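Local coordinates for protein probable amidase (Thermus thermophilus, PDB 2DC0) that is a probable amidase, a member of the amidase family built on a central mixed beta sheet flanked by helices, at residues N235-F244 / R268-L278; F388-L398 / L410-D419. All coordinates share one frame; numbering follows the deposited sequence.

Contacts 1 and 2 both belong to the large mixed beta sheet at the core of this amidase-family chain. Contact 1 comes first along the chain and is complete before contact 2 begins. It joins strands 237-240 and 270-273, the latter an outermost strand of the sheet within this chain. Contact 2 lies deeper, in the hairpin of strands 395-403 and 406-413. Strand 350-354 runs between strands 406-413 and 237-240, so the contacts do not touch. Their centres are 14 Å apart and their nearest atoms about 5 Å. Helix 419-430, which starts at the end of contact 2, packs on side chains of both. The sheet thus passes from a buried antiparallel hairpin to a parallel, partly exposed edge.

Contact 1 (N235-F244 / R268-L278); sequences NPVFGVPLDF and RAEVREVSLPL
Strands 237-240 and 270-273 run as parallel neighbours, Val237 beside Glu270 and Val240 beside Glu273, with the axes of these short segments 29° apart. Phe238 sits between two bonds: its N donates to Glu270 O at 2.9 Å, and its O accepts Arg272 N. Val240 N to Arg272 O and Val274 N to Val240 O carry the ladder onward. The link between the strands runs through helix 251-263, a beta-alpha-beta crossover. That helix lies against Val240 and Val271, and Val240 CG2 meets Val271 CG1 at 3.8 Å. Glu273, on the same face as Val240, is crossed at about a right angle by Leu242, whose CD1 rests against Glu273 CG. Trp428 of helix 419-430 packs on Phe238, Pro236 and Ala269.

The other face of the sheet, bearing Val237, Glu270 and Arg272, is more polar. Arg272 grips Glu270 side-on within its own strand, NE to OE2 and NH2 to OE1. Val237 CG1 lies over one face of the guanidinium, near its rim, 3.5 Å from Arg272 NE.

Past the strands, Asp243 holds the second segment. Its CG stands between the backbone N and the carbonyl carbon (chi1 58°), which turns the carboxylate to the Ser275-Leu276 backbone. OD1 takes Leu276 N on its syn lone pair at 3.0 Å, and OD2 receives Ser275 OG at 2.8 Å. Next to it, Leu276 CD2 lies over one face of the Phe244 ring, 4.1 Å from Phe244 CG. A water accepts from Asp243 N and donates to Val274 O and Glu273 OE2.

The Asp243 carboxylate thus takes Leu276 N and Ser275 OG, with a further weak bond from Phe244 N; all are neutral donors. This is consistent with an ionised aspartate that ties the start of helix 242-245 to the chain leaving strand 270-273.

Contact 2 (F388-L398 / L410-D419); sequences FSLLGVPTLAL and LQVVGAYGED
Phe388 and Val413 meet above a beta hairpin, whose strands 395-403 and 406-413 pair antiparallel here. Val413 CG2 sits over the centre of the Phe388 ring, 3.8 Å from its centroid, in a CH-pi contact. CG1, anti to the backbone N of Val413 (chi1 -175°), reaches Phe388 CD1 at 3.5 Å and also packs on Val393 CG2. Thr395 CG2 lies beside Val413 CG2 on the same face of the hairpin. On the opposite face, Leu398 CD1 touches Leu410 CB at 3.6 Å.

Leu396-Val412 and Leu398-Leu410 are the hydrogen-bonded pairs. Gly414 N to Pro394 O, at 3.0 Å and nearly straight, continues the ladder. The ring of Pro394 fits against the type II turn Ala415-Glu418, its CD 3.1 Å from Ala415 O, and its CB touches the Asp419 carboxylate just beyond. That carboxylate is fixed by a salt bridge to Arg190 and a hydrogen bond from Ser187.

Helix 386-390 ends in a Schellman motif at Gly392. The carbonyls there meet the Tyr416 ring in two ways: Gly392 O lies over one face, 3.6 Å from Tyr416 CE1, and Leu391 O approaches the edge, 3.4 Å from the same CE1. Arg338 of the second subunit packs on Tyr416, and Arg346 of that subunit pairs with Glu418.

The bend before the strand has its own tie. Thr395 OG1 donates to Val393 O at 3.1 Å, from 49° above the carbonyl plane, and Lys185 NZ bonds to the same oxygen.

Contact 1 (N235-F244 / R268-L278)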
loop_
_atom_site.group_PDB
_atom_site.type_symbol
_atom_site.label_atom_id
_atom_site.label_comp_id
_atom_site.label_asym_id
_atom_site.label_seq_id
_atom_site.Cartn_x
_atom_site.Cartn_y
_atom_site.Cartn_z
ATOM N N ASN A 235 8.121 -23.814 14.599
ATOM C CA ASN A 235 8.643 -24.043 13.256
ATOM C C ASN A 235 8.497 -22.805 12.374
ATOM O O ASN A 235 7.929 -22.861 11.285
ATOM C CB ASN A 235 7.914 -25.226 12.622
ATOM C CG ASN A 235 8.187 -26.535 13.350
ATOM O OD1 ASN A 235 7.325 -27.411 13.438
ATOM N ND2 ASN A 235 9.398 -26.673 13.867
ATOM N N PRO A 236 9.017 -21.662 12.839
ATOM C CA PRO A 236 8.923 -20.429 12.056
ATOM C C PRO A 236 9.646 -20.570 10.720
ATOM O O PRO A 236 10.668 -21.252 10.624
ATOM C CB PRO A 236 9.578 -19.395 12.966
ATOM C CG PRO A 236 10.616 -20.207 13.691
ATOM C CD PRO A 236 9.847 -21.459 14.040
ATOM N N VAL A 237 9.094 -19.946 9.687
ATOM C CA VAL A 237 9.692 -19.981 8.357
ATOM C C VAL A 237 10.104 -18.548 8.040
ATOM O O VAL A 237 9.262 -17.655 7.956
ATOM C CB VAL A 237 8.683 -20.465 7.290
ATOM C CG1 VAL A 237 9.339 -20.466 5.915
ATOM C CG2 VAL A 237 8.188 -21.873 7.640
ATOM N N PHE A 238 11.403 -18.333 7.874
ATOM C CA PHE A 238 11.926 -17.006 7.591
ATOM C C PHE A 238 12.385 -16.876 6.151
ATOM O O PHE A 238 13.080 -17.750 5.631
ATOM C CB PHE A 238 13.092 -16.698 8.529
ATOM C CG PHE A 238 12.703 -16.630 9.980
ATOM C CD1 PHE A 238 11.962 -15.552 10.466
ATOM C CD2 PHE A 238 13.089 -17.635 10.864
ATOM C CE1 PHE A 238 11.618 -15.474 11.815
ATOM C CE2 PHE A 238 12.749 -17.568 12.215
ATOM C CZ PHE A 238 12.012 -16.484 12.693
ATOM N N GLY A 239 11.991 -15.780 5.510
ATOM C CA GLY A 239 12.396 -15.539 4.137
ATOM C C GLY A 239 13.576 -14.583 4.128
ATOM O O GLY A 239 13.601 -13.604 4.881
ATOM N N VAL A 240 14.559 -14.866 3.281
ATOM C CA VAL A 240 15.747 -14.026 3.184
ATOM C C VAL A 240 15.872 -13.513 1.751
ATOM O O VAL A 240 16.034 -14.298 0.816
ATOM C CB VAL A 240 17.016 -14.832 3.572
ATOM C CG1 VAL A 240 18.258 -13.978 3.409
ATOM C CG2 VAL A 240 16.894 -15.316 5.014
ATOM N N PRO A 241 15.781 -12.183 1.564
ATOM C CA PRO A 241 15.876 -11.548 0.247
ATOM C C PRO A 241 17.318 -11.360 -0.200
ATOM O O PRO A 241 17.832 -10.239 -0.237
ATOM C CB PRO A 241 15.139 -10.232 0.458
ATOM C CG PRO A 241 15.522 -9.879 1.867
ATOM C CD PRO A 241 15.407 -11.200 2.599
ATOM N N LEU A 242 17.960 -12.470 -0.551
ATOM C CA LEU A 242 19.354 -12.449 -0.978
ATOM C C LEU A 242 19.649 -11.506 -2.141
ATOM O O LEU A 242 20.660 -10.803 -2.116
ATOM C CB LEU A 242 19.807 -13.877 -1.313
ATOM C CG LEU A 242 19.818 -14.826 -0.102
ATOM C CD1 LEU A 242 20.300 -16.210 -0.531
ATOM C CD2 LEU A 242 20.730 -14.273 0.987
ATOM N N ASP A 243 18.779 -11.474 -3.153
ATOM C CA ASP A 243 19.025 -10.592 -4.288
ATOM C C ASP A 243 19.044 -9.124 -3.848
ATOM O O ASP A 243 19.894 -8.345 -4.285
ATOM C CB ASP A 243 18.017 -10.847 -5.443
ATOM C CG ASP A 243 16.546 -10.665 -5.042
ATOM O OD1 ASP A 243 16.226 -10.498 -3.847
ATOM O OD2 ASP A 243 15.695 -10.705 -5.956
ATOM N N PHE A 244 18.134 -8.760 -2.948
ATOM C CA PHE A 244 18.076 -7.396 -2.429
ATOM C C PHE A 244 19.344 -7.063 -1.633
ATOM O O PHE A 244 19.858 -5.942 -1.696
ATOM C CB PHE A 244 16.860 -7.231 -1.515
ATOM C CG PHE A 244 16.756 -5.872 -0.883
ATOM C CD1 PHE A 244 16.403 -4.763 -1.642
ATOM C CD2 PHE A 244 17.039 -5.697 0.469
ATOM C CE1 PHE A 244 16.332 -3.493 -1.060
ATOM C CE2 PHE A 244 16.974 -4.432 1.063
ATOM C CZ PHE A 244 16.621 -3.333 0.298
ATOM N N ARG A 268 15.302 -25.360 15.028
ATOM C CA ARG A 268 13.972 -25.807 14.639
ATOM C C ARG A 268 13.187 -24.724 13.894
ATOM O O ARG A 268 12.000 -24.511 14.142
ATOM C CB ARG A 268 13.197 -26.269 15.877
ATOM C CG ARG A 268 13.904 -27.363 16.677
ATOM C CD ARG A 268 13.922 -28.688 15.931
ATOM N NE ARG A 268 14.532 -29.756 16.726
ATOM C CZ ARG A 268 15.841 -29.902 16.920
ATOM N NH1 ARG A 268 16.696 -29.049 16.371
ATOM N NH2 ARG A 268 16.295 -30.898 17.669
ATOM N N ALA A 269 13.872 -24.036 12.990
ATOM C CA ALA A 269 13.268 -23.000 12.162
ATOM C C ALA A 269 13.659 -23.317 10.725
ATOM O O ALA A 269 14.558 -24.125 10.493
ATOM C CB ALA A 269 13.797 -21.618 12.560
ATOM N N GLU A 270 12.991 -22.692 9.761
ATOM C CA GLU A 270 13.317 -22.924 8.356
ATOM C C GLU A 270 13.718 -21.609 7.700
ATOM O O GLU A 270 13.198 -20.546 8.043
ATOM C CB GLU A 270 12.123 -23.513 7.606
ATOM C CG GLU A 270 12.526 -24.225 6.317
ATOM C CD GLU A 270 11.376 -24.383 5.338
ATOM O OE1 GLU A 270 10.259 -24.725 5.779
ATOM O OE2 GLU A 270 11.596 -24.174 4.124
ATOM N N VAL A 271 14.649 -21.691 6.757
ATOM C CA VAL A 271 15.128 -20.515 6.047
ATOM C C VAL A 271 14.917 -20.688 4.547
ATOM O O VAL A 271 15.427 -21.638 3.951
ATOM C CB VAL A 271 16.632 -20.291 6.298
ATOM C CG1 VAL A 271 17.104 -19.052 5.558
ATOM C CG2 VAL A 271 16.893 -20.158 7.797
ATOM N N ARG A 272 14.170 -19.772 3.941
ATOM C CA ARG A 272 13.912 -19.838 2.508
ATOM C C ARG A 272 14.337 -18.550 1.824
ATOM O O ARG A 272 14.065 -17.455 2.317
ATOM C CB ARG A 272 12.422 -20.067 2.231
ATOM C CG ARG A 272 11.850 -21.362 2.799
ATOM C CD ARG A 272 10.356 -21.487 2.474
ATOM N NE ARG A 272 9.738 -22.624 3.156
ATOM C CZ ARG A 272 8.445 -22.930 3.093
ATOM N NH1 ARG A 272 7.617 -22.182 2.374
ATOM N NH2 ARG A 272 7.978 -23.984 3.756
ATOM N N GLU A 273 15.014 -18.682 0.691
ATOM C CA GLU A 273 15.420 -17.508 -0.058
ATOM C C GLU A 273 14.169 -16.965 -0.730
ATOM O O GLU A 273 13.324 -17.740 -1.178
ATOM C CB GLU A 273 16.434 -17.857 -1.150
ATOM C CG GLU A 273 16.950 -16.610 -1.862
ATOM C CD GLU A 273 17.764 -16.914 -3.102
ATOM O OE1 GLU A 273 18.326 -18.026 -3.206
ATOM O OE2 GLU A 273 17.856 -16.021 -3.968
ATOM N N VAL A 274 14.043 -15.643 -0.783
ATOM C CA VAL A 274 12.905 -15.003 -1.440
ATOM C C VAL A 274 13.471 -13.902 -2.323
ATOM O O VAL A 274 14.604 -13.461 -2.117
ATOM C CB VAL A 274 11.905 -14.353 -0.434
ATOM C CG1 VAL A 274 11.302 -15.412 0.479
ATOM C CG2 VAL A 274 12.602 -13.269 0.372
ATOM N N SER A 275 12.692 -13.462 -3.306
ATOM C CA SER A 275 13.134 -12.400 -4.206
ATOM C C SER A 275 12.457 -11.077 -3.857
ATOM O O SER A 275 11.236 -11.017 -3.715
ATOM C CB SER A 275 12.817 -12.766 -5.661
ATOM O OG SER A 275 13.133 -11.687 -6.534
ATOM N N LEU A 276 13.245 -10.034 -3.718
ATOM C CA LEU A 276 12.780 -8.691 -3.393
ATOM C C LEU A 276 13.630 -7.635 -4.091
ATOM O O LEU A 276 14.381 -6.921 -3.433
ATOM C CB LEU A 276 12.460 -8.587 -1.900
ATOM C CG LEU A 276 12.003 -7.215 -1.397
ATOM C CD1 LEU A 276 10.530 -7.263 -1.025
ATOM C CD2 LEU A 276 12.845 -6.793 -0.205
ATOM N N PRO A 277 13.570 -7.583 -5.430
ATOM C CA PRO A 277 14.357 -6.648 -6.245
ATOM C C PRO A 277 14.296 -5.202 -5.767
ATOM O O PRO A 277 15.318 -4.604 -5.442
ATOM C CB PRO A 277 13.751 -6.809 -7.638
ATOM C CG PRO A 277 13.274 -8.231 -7.637
ATOM C CD PRO A 277 12.632 -8.343 -6.277
ATOM N N LEU A 278 13.092 -4.645 -5.750
ATOM C CA LEU A 278 12.890 -3.268 -5.317
ATOM C C LEU A 278 13.859 -2.328 -6.020
ATOM O O LEU A 278 14.441 -1.440 -5.396
ATOM C CB LEU A 278 13.078 -3.163 -3.797
ATOM C CG LEU A 278 12.114 -4.004 -2.948
ATOM C CD1 LEU A 278 12.418 -3.810 -1.463
ATOM C CD2 LEU A 278 10.681 -3.591 -3.257
HETATM O O HOH W 1 10.244 -24.572 16.269
HETATM O O HOH W 2 16.832 -13.528 -3.672
#

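Contact 2 (F388-L398 / L410-D419)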
loop_
_atom_site.group_PDB
_atom_site.type_symbol
_atom_site.label_atom_id
_atom_site.label_comp_id
_atom_site.label_asym_id
_atom_site.label_seq_id
_atom_site.Cartn_x
_atom_site.Cartn_y
_atom_site.Cartn_z
ATOM N N PHE A 388 10.649 -0.978 4.099
ATOM C CA PHE A 388 9.590 -1.370 5.016
ATOM C C PHE A 388 8.806 -0.216 5.637
ATOM O O PHE A 388 7.627 -0.372 5.968
ATOM C CB PHE A 388 10.215 -2.306 6.047
ATOM C CG PHE A 388 11.133 -3.312 5.413
ATOM C CD1 PHE A 388 10.625 -4.256 4.518
ATOM C CD2 PHE A 388 12.510 -3.231 5.588
ATOM C CE1 PHE A 388 11.474 -5.094 3.799
ATOM C CE2 PHE A 388 13.373 -4.063 4.872
ATOM C CZ PHE A 388 12.855 -4.997 3.974
ATOM N N SER A 389 9.447 0.938 5.782
ATOM C CA SER A 389 8.766 2.109 6.309
ATOM C C SER A 389 8.040 2.744 5.116
ATOM O O SER A 389 6.907 3.211 5.239
ATOM C CB SER A 389 9.765 3.096 6.922
ATOM O OG SER A 389 10.876 3.293 6.071
ATOM N N LEU A 390 8.696 2.740 3.959
ATOM C CA LEU A 390 8.104 3.289 2.742
ATOM C C LEU A 390 6.755 2.625 2.477
ATOM O O LEU A 390 5.784 3.297 2.126
ATOM C CB LEU A 390 9.018 3.044 1.530
ATOM C CG LEU A 390 8.453 3.502 0.172
ATOM C CD1 LEU A 390 8.365 5.026 0.129
ATOM C CD2 LEU A 390 9.340 2.992 -0.956
ATOM N N LEU A 391 6.703 1.307 2.656
ATOM C CA LEU A 391 5.487 0.535 2.408
ATOM C C LEU A 391 4.602 0.291 3.636
ATOM O O LEU A 391 3.562 -0.353 3.530
ATOM C CB LEU A 391 5.854 -0.792 1.729
ATOM C CG LEU A 391 6.523 -0.604 0.354
ATOM C CD1 LEU A 391 6.964 -1.950 -0.230
ATOM C CD2 LEU A 391 5.525 0.072 -0.590
ATOM N N GLY A 392 5.025 0.799 4.792
ATOM C CA GLY A 392 4.230 0.692 6.011
ATOM C C GLY A 392 4.067 -0.611 6.777
ATOM O O GLY A 392 3.199 -0.692 7.653
ATOM N N VAL A 393 4.888 -1.619 6.492
ATOM C CA VAL A 393 4.761 -2.904 7.176
ATOM C C VAL A 393 5.497 -2.948 8.514
ATOM O O VAL A 393 6.531 -2.304 8.689
ATOM C CB VAL A 393 5.257 -4.059 6.280
ATOM C CG1 VAL A 393 4.392 -4.134 5.027
ATOM C CG2 VAL A 393 6.711 -3.853 5.899
ATOM N N PRO A 394 4.963 -3.709 9.487
ATOM C CA PRO A 394 5.583 -3.821 10.812
ATOM C C PRO A 394 6.981 -4.415 10.743
ATOM O O PRO A 394 7.178 -5.486 10.175
ATOM C CB PRO A 394 4.599 -4.703 11.582
ATOM C CG PRO A 394 4.014 -5.579 10.500
ATOM C CD PRO A 394 3.789 -4.595 9.375
ATOM N N THR A 395 7.948 -3.712 11.322
ATOM C CA THR A 395 9.331 -4.165 11.296
ATOM C C THR A 395 10.023 -3.972 12.641
ATOM O O THR A 395 10.032 -2.877 13.202
ATOM C CB THR A 395 10.124 -3.418 10.214
ATOM O OG1 THR A 395 9.390 -3.459 8.981
ATOM C CG2 THR A 395 11.483 -4.070 10.014
ATOM N N LEU A 396 10.599 -5.053 13.150
ATOM C CA LEU A 396 11.298 -5.030 14.424
ATOM C C LEU A 396 12.808 -5.045 14.225
ATOM O O LEU A 396 13.309 -5.709 13.316
ATOM C CB LEU A 396 10.904 -6.263 15.245
ATOM C CG LEU A 396 11.609 -6.457 16.583
ATOM C CD1 LEU A 396 11.112 -5.389 17.563
ATOM C CD2 LEU A 396 11.312 -7.849 17.136
ATOM N N ALA A 397 13.528 -4.301 15.060
ATOM C CA ALA A 397 14.987 -4.313 15.013
ATOM C C ALA A 397 15.432 -4.776 16.399
ATOM O O ALA A 397 15.004 -4.217 17.405
ATOM C CB ALA A 397 15.545 -2.908 14.717
ATOM N N LEU A 398 16.247 -5.825 16.447
ATOM C CA LEU A 398 16.774 -6.336 17.711
ATOM C C LEU A 398 18.218 -6.783 17.519
ATOM O O LEU A 398 18.604 -7.208 16.428
ATOM C CB LEU A 398 15.930 -7.512 18.240
ATOM C CG LEU A 398 15.363 -8.605 17.317
ATOM C CD1 LEU A 398 16.298 -8.939 16.189
ATOM C CD2 LEU A 398 15.079 -9.838 18.183
ATOM N N LEU A 410 19.239 -6.816 13.812
ATOM C CA LEU A 410 18.547 -7.667 12.846
ATOM C C LEU A 410 17.126 -7.167 12.635
ATOM O O LEU A 410 16.454 -6.755 13.584
ATOM C CB LEU A 410 18.484 -9.111 13.356
ATOM C CG LEU A 410 17.743 -10.130 12.486
ATOM C CD1 LEU A 410 18.579 -10.445 11.237
ATOM C CD2 LEU A 410 17.505 -11.421 13.279
ATOM N N GLN A 411 16.669 -7.202 11.391
ATOM C CA GLN A 411 15.311 -6.780 11.076
ATOM C C GLN A 411 14.413 -7.989 10.878
ATOM O O GLN A 411 14.800 -8.955 10.228
ATOM C CB GLN A 411 15.273 -5.948 9.794
ATOM C CG GLN A 411 15.775 -4.529 9.928
ATOM C CD GLN A 411 15.545 -3.738 8.652
ATOM O OE1 GLN A 411 16.245 -3.929 7.658
ATOM N NE2 GLN A 411 14.547 -2.865 8.667
ATOM N N VAL A 412 13.221 -7.921 11.463
ATOM C CA VAL A 412 12.212 -8.959 11.335
ATOM C C VAL A 412 11.053 -8.212 10.683
ATOM O O VAL A 412 10.460 -7.332 11.302
ATOM C CB VAL A 412 11.764 -9.504 12.713
ATOM C CG1 VAL A 412 10.733 -10.617 12.517
ATOM C CG2 VAL A 412 12.978 -10.035 13.495
ATOM N N VAL A 413 10.754 -8.553 9.432
ATOM C CA VAL A 413 9.705 -7.888 8.655
ATOM C C VAL A 413 8.453 -8.735 8.456
ATOM O O VAL A 413 8.536 -9.852 7.950
ATOM C CB VAL A 413 10.240 -7.512 7.251
ATOM C CG1 VAL A 413 9.199 -6.709 6.485
ATOM C CG2 VAL A 413 11.547 -6.733 7.380
ATOM N N GLY A 414 7.292 -8.199 8.826
ATOM C CA GLY A 414 6.050 -8.947 8.664
ATOM C C GLY A 414 5.084 -8.295 7.688
ATOM O O GLY A 414 5.349 -7.203 7.179
ATOM N N ALA A 415 3.967 -8.966 7.422
ATOM C CA ALA A 415 2.950 -8.446 6.519
ATOM C C ALA A 415 2.238 -7.280 7.190
ATOM O O ALA A 415 2.244 -7.160 8.412
ATOM C CB ALA A 415 1.933 -9.545 6.170
ATOM N N TYR A 416 1.620 -6.432 6.375
ATOM C CA TYR A 416 0.898 -5.265 6.854
ATOM C C TYR A 416 -0.119 -5.698 7.914
ATOM O O TYR A 416 -0.864 -6.657 7.713
ATOM C CB TYR A 416 0.192 -4.598 5.669
ATOM C CG TYR A 416 0.004 -3.103 5.804
ATOM C CD1 TYR A 416 0.765 -2.208 5.054
ATOM C CD2 TYR A 416 -0.941 -2.585 6.680
ATOM C CE1 TYR A 416 0.585 -0.824 5.176
ATOM C CE2 TYR A 416 -1.129 -1.211 6.811
ATOM C CZ TYR A 416 -0.364 -0.341 6.057
ATOM O OH TYR A 416 -0.564 1.007 6.195
ATOM N N GLY A 417 -0.125 -5.006 9.050
ATOM C CA GLY A 417 -1.056 -5.327 10.120
ATOM C C GLY A 417 -0.674 -6.509 10.999
ATOM O O GLY A 417 -1.354 -6.785 11.983
ATOM N N GLU A 418 0.410 -7.207 10.677
ATOM C CA GLU A 418 0.794 -8.352 11.494
ATOM C C GLU A 418 1.833 -8.047 12.567
ATOM O O GLU A 418 2.792 -8.797 12.755
ATOM C CB GLU A 418 1.261 -9.504 10.593
ATOM C CG GLU A 418 0.147 -10.023 9.680
ATOM C CD GLU A 418 -1.194 -10.170 10.409
ATOM O OE1 GLU A 418 -1.255 -10.895 11.428
ATOM O OE2 GLU A 418 -2.193 -9.553 9.965
ATOM N N ASP A 419 1.613 -6.947 13.281
ATOM C CA ASP A 419 2.505 -6.501 14.341
ATOM C C ASP A 419 2.688 -7.563 15.420
ATOM O O ASP A 419 3.796 -7.758 15.918
ATOM C CB ASP A 419 1.955 -5.232 14.989
ATOM C CG ASP A 419 1.704 -4.129 13.989
ATOM O OD1 ASP A 419 2.238 -3.020 14.211
ATOM O OD2 ASP A 419 0.974 -4.368 12.992
#